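Local coordinates for Low molecular weight protein-tyrosine-phosphatase YwlE (Bacillus subtilis subsp. subtilis, PDB 4KK3) that removes phosphate from phosphorylated arginine side chains of many proteins, counteracting the arginine kinase McsB, with almost no activity on phosphoserine, phosphothreonine or phosphotyrosine peptides, at residues A[2-7]-A[75-80]. Residues are numbered along the deposited sequence; the frame is centred on the assembly and turned at random.
Sequences DIIFVC and ESADLV
Ile3 and Leu79 lie side by side on one face of a parallel sheet, while Ile4 and Val80 do the same on the other. In the first pair Ile3 turns its CG1 branch beside its own backbone N (chi1 -53°), and the terminal CD1 reaches Leu79 CB at 3.5 Å and also touches CD2. In the second, the methyl CG2 of Ile4 does the touching: it meets Val80 CG2 at 3.6 Å. The same methyl also meets the CB of Ala77 at 3.8 Å. Ala77, just past the end of helix 71-76, brings a single methyl against it. Val6 and Val80 cross obliquely, CG2 of Val6 touching CG1 of Val80. Beta-branched Ile and Val favour extended backbone and, with Leu79, give both buried faces apolar surface.

The backbone sets the register: Ile4 N gives a nearly straight bond to Leu79 O (3.0 Å). Asp2 O is gripped twice, by Leu79 N almost in line with the carbonyl and by Asp78 N on a lone pair in its plane. Asp78 returns a bond through its side chain, OD2 taking Asp2 N at 2.7 Å on its anti lone pair. An aspartate offers a carboxylate acceptor close to its own backbone, although Asp2 OD1 lies 4.4 Å from Asp78 OD2, where like charges would probably repel.

Strand 33-38 flanks 2-7 on its other edge, and 102-104 follows 79-82. This is the central parallel sheet, of order 2-1-3-4, of the low molecular weight phosphatase fold, whose first strand ends at the nucleophile Cys7 and leads into the substrate-binding P-loop.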
loop_
_atom_site.group_PDB
_atom_site.type_symbol
_atom_site.label_atom_id
_atom_site.label_comp_id
_atom_site.label_asym_id
_atom_site.label_seq_id
_atom_site.Cartn_x
_atom_site.Cartn_y
_atom_site.Cartn_z
ATOM N N ASP A 2 10.838 -1.115 -7.590
ATOM C CA ASP A 2 9.650 -0.267 -7.575
ATOM C C ASP A 2 8.464 -1.011 -6.981
ATOM O O ASP A 2 8.024 -2.022 -7.520
ATOM C CB ASP A 2 9.289 0.196 -8.989
ATOM C CG ASP A 2 10.101 1.393 -9.436
ATOM O OD1 ASP A 2 11.234 1.562 -8.939
ATOM O OD2 ASP A 2 9.606 2.164 -10.285
ATOM N N ILE A 3 7.942 -0.491 -5.875
ATOM C CA ILE A 3 6.840 -1.129 -5.187
ATOM C C ILE A 3 5.631 -0.216 -5.258
ATOM O O ILE A 3 5.747 0.989 -5.037
ATOM C CB ILE A 3 7.179 -1.379 -3.716
ATOM C CG1 ILE A 3 8.501 -2.132 -3.596
ATOM C CG2 ILE A 3 6.058 -2.158 -3.031
ATOM C CD1 ILE A 3 8.405 -3.551 -3.985
ATOM N N ILE A 4 4.475 -0.779 -5.594
ATOM C CA ILE A 4 3.235 -0.010 -5.527
ATOM C C ILE A 4 2.175 -0.669 -4.632
ATOM O O ILE A 4 1.889 -1.851 -4.752
ATOM C CB ILE A 4 2.671 0.328 -6.931
ATOM C CG1 ILE A 4 1.417 1.195 -6.820
ATOM C CG2 ILE A 4 2.352 -0.919 -7.712
ATOM C CD1 ILE A 4 1.080 1.919 -8.099
ATOM N N PHE A 5 1.615 0.113 -3.713
ATOM C CA PHE A 5 0.528 -0.345 -2.848
ATOM C C PHE A 5 -0.791 0.075 -3.474
ATOM O O PHE A 5 -0.916 1.195 -3.933
ATOM C CB PHE A 5 0.664 0.294 -1.455
ATOM C CG PHE A 5 1.882 -0.162 -0.712
ATOM C CD1 PHE A 5 1.953 -1.452 -0.211
ATOM C CD2 PHE A 5 2.954 0.699 -0.518
ATOM C CE1 PHE A 5 3.071 -1.888 0.465
ATOM C CE2 PHE A 5 4.091 0.277 0.158
ATOM C CZ PHE A 5 4.149 -1.010 0.667
ATOM N N VAL A 6 -1.772 -0.823 -3.512
ATOM C CA VAL A 6 -3.040 -0.520 -4.178
ATOM C C VAL A 6 -4.246 -0.767 -3.268
ATOM O O VAL A 6 -4.334 -1.813 -2.612
ATOM C CB VAL A 6 -3.215 -1.402 -5.447
ATOM C CG1 VAL A 6 -4.601 -1.162 -6.053
ATOM C CG2 VAL A 6 -2.135 -1.097 -6.462
ATOM N N CYS A 7 -5.175 0.190 -3.224
ATOM C CA CYS A 7 -6.442 -0.018 -2.519
ATOM C C CYS A 7 -7.592 0.436 -3.409
ATOM O O CYS A 7 -7.457 0.457 -4.627
ATOM C CB CYS A 7 -6.466 0.692 -1.150
ATOM S SG CYS A 7 -6.207 2.490 -1.203
ATOM N N GLU A 75 2.921 -1.757 -15.612
ATOM C CA GLU A 75 4.045 -2.277 -16.387
ATOM C C GLU A 75 5.369 -2.040 -15.662
ATOM O O GLU A 75 6.223 -2.925 -15.612
ATOM C CB GLU A 75 4.080 -1.642 -17.785
ATOM C CG GLU A 75 5.180 -2.174 -18.712
ATOM C CD GLU A 75 6.553 -1.565 -18.437
ATOM O OE1 GLU A 75 6.623 -0.374 -18.063
ATOM O OE2 GLU A 75 7.564 -2.287 -18.586
ATOM N N SER A 76 5.536 -0.840 -15.109
ATOM C CA SER A 76 6.817 -0.432 -14.529
ATOM C C SER A 76 7.094 -0.983 -13.132
ATOM O O SER A 76 8.249 -1.048 -12.708
ATOM C CB SER A 76 6.929 1.093 -14.497
ATOM O OG SER A 76 8.073 1.494 -13.763
ATOM N N ALA A 77 6.042 -1.359 -12.412
ATOM C CA ALA A 77 6.205 -1.886 -11.059
ATOM C C ALA A 77 6.929 -3.226 -11.053
ATOM O O ALA A 77 6.714 -4.062 -11.931
ATOM C CB ALA A 77 4.843 -2.020 -10.369
ATOM N N ASP A 78 7.774 -3.433 -10.049
ATOM C CA ASP A 78 8.388 -4.738 -9.835
ATOM C C ASP A 78 7.485 -5.598 -8.952
ATOM O O ASP A 78 7.441 -6.822 -9.084
ATOM C CB ASP A 78 9.772 -4.580 -9.201
ATOM C CG ASP A 78 10.741 -3.851 -10.109
ATOM O OD1 ASP A 78 10.933 -4.312 -11.252
ATOM O OD2 ASP A 78 11.297 -2.808 -9.694
ATOM N N LEU A 79 6.739 -4.939 -8.074
ATOM C CA LEU A 79 5.858 -5.619 -7.136
ATOM C C LEU A 79 4.645 -4.754 -6.847
ATOM O O LEU A 79 4.782 -3.575 -6.542
ATOM C CB LEU A 79 6.597 -5.917 -5.829
ATOM C CG LEU A 79 5.889 -6.724 -4.733
ATOM C CD1 LEU A 79 5.483 -8.111 -5.242
ATOM C CD2 LEU A 79 6.806 -6.830 -3.511
ATOM N N VAL A 80 3.464 -5.348 -6.962
ATOM C CA VAL A 80 2.212 -4.651 -6.693
ATOM C C VAL A 80 1.542 -5.326 -5.508
ATOM O O VAL A 80 1.209 -6.500 -5.571
ATOM C CB VAL A 80 1.287 -4.708 -7.916
ATOM C CG1 VAL A 80 -0.011 -3.951 -7.648
ATOM C CG2 VAL A 80 1.998 -4.149 -9.146
#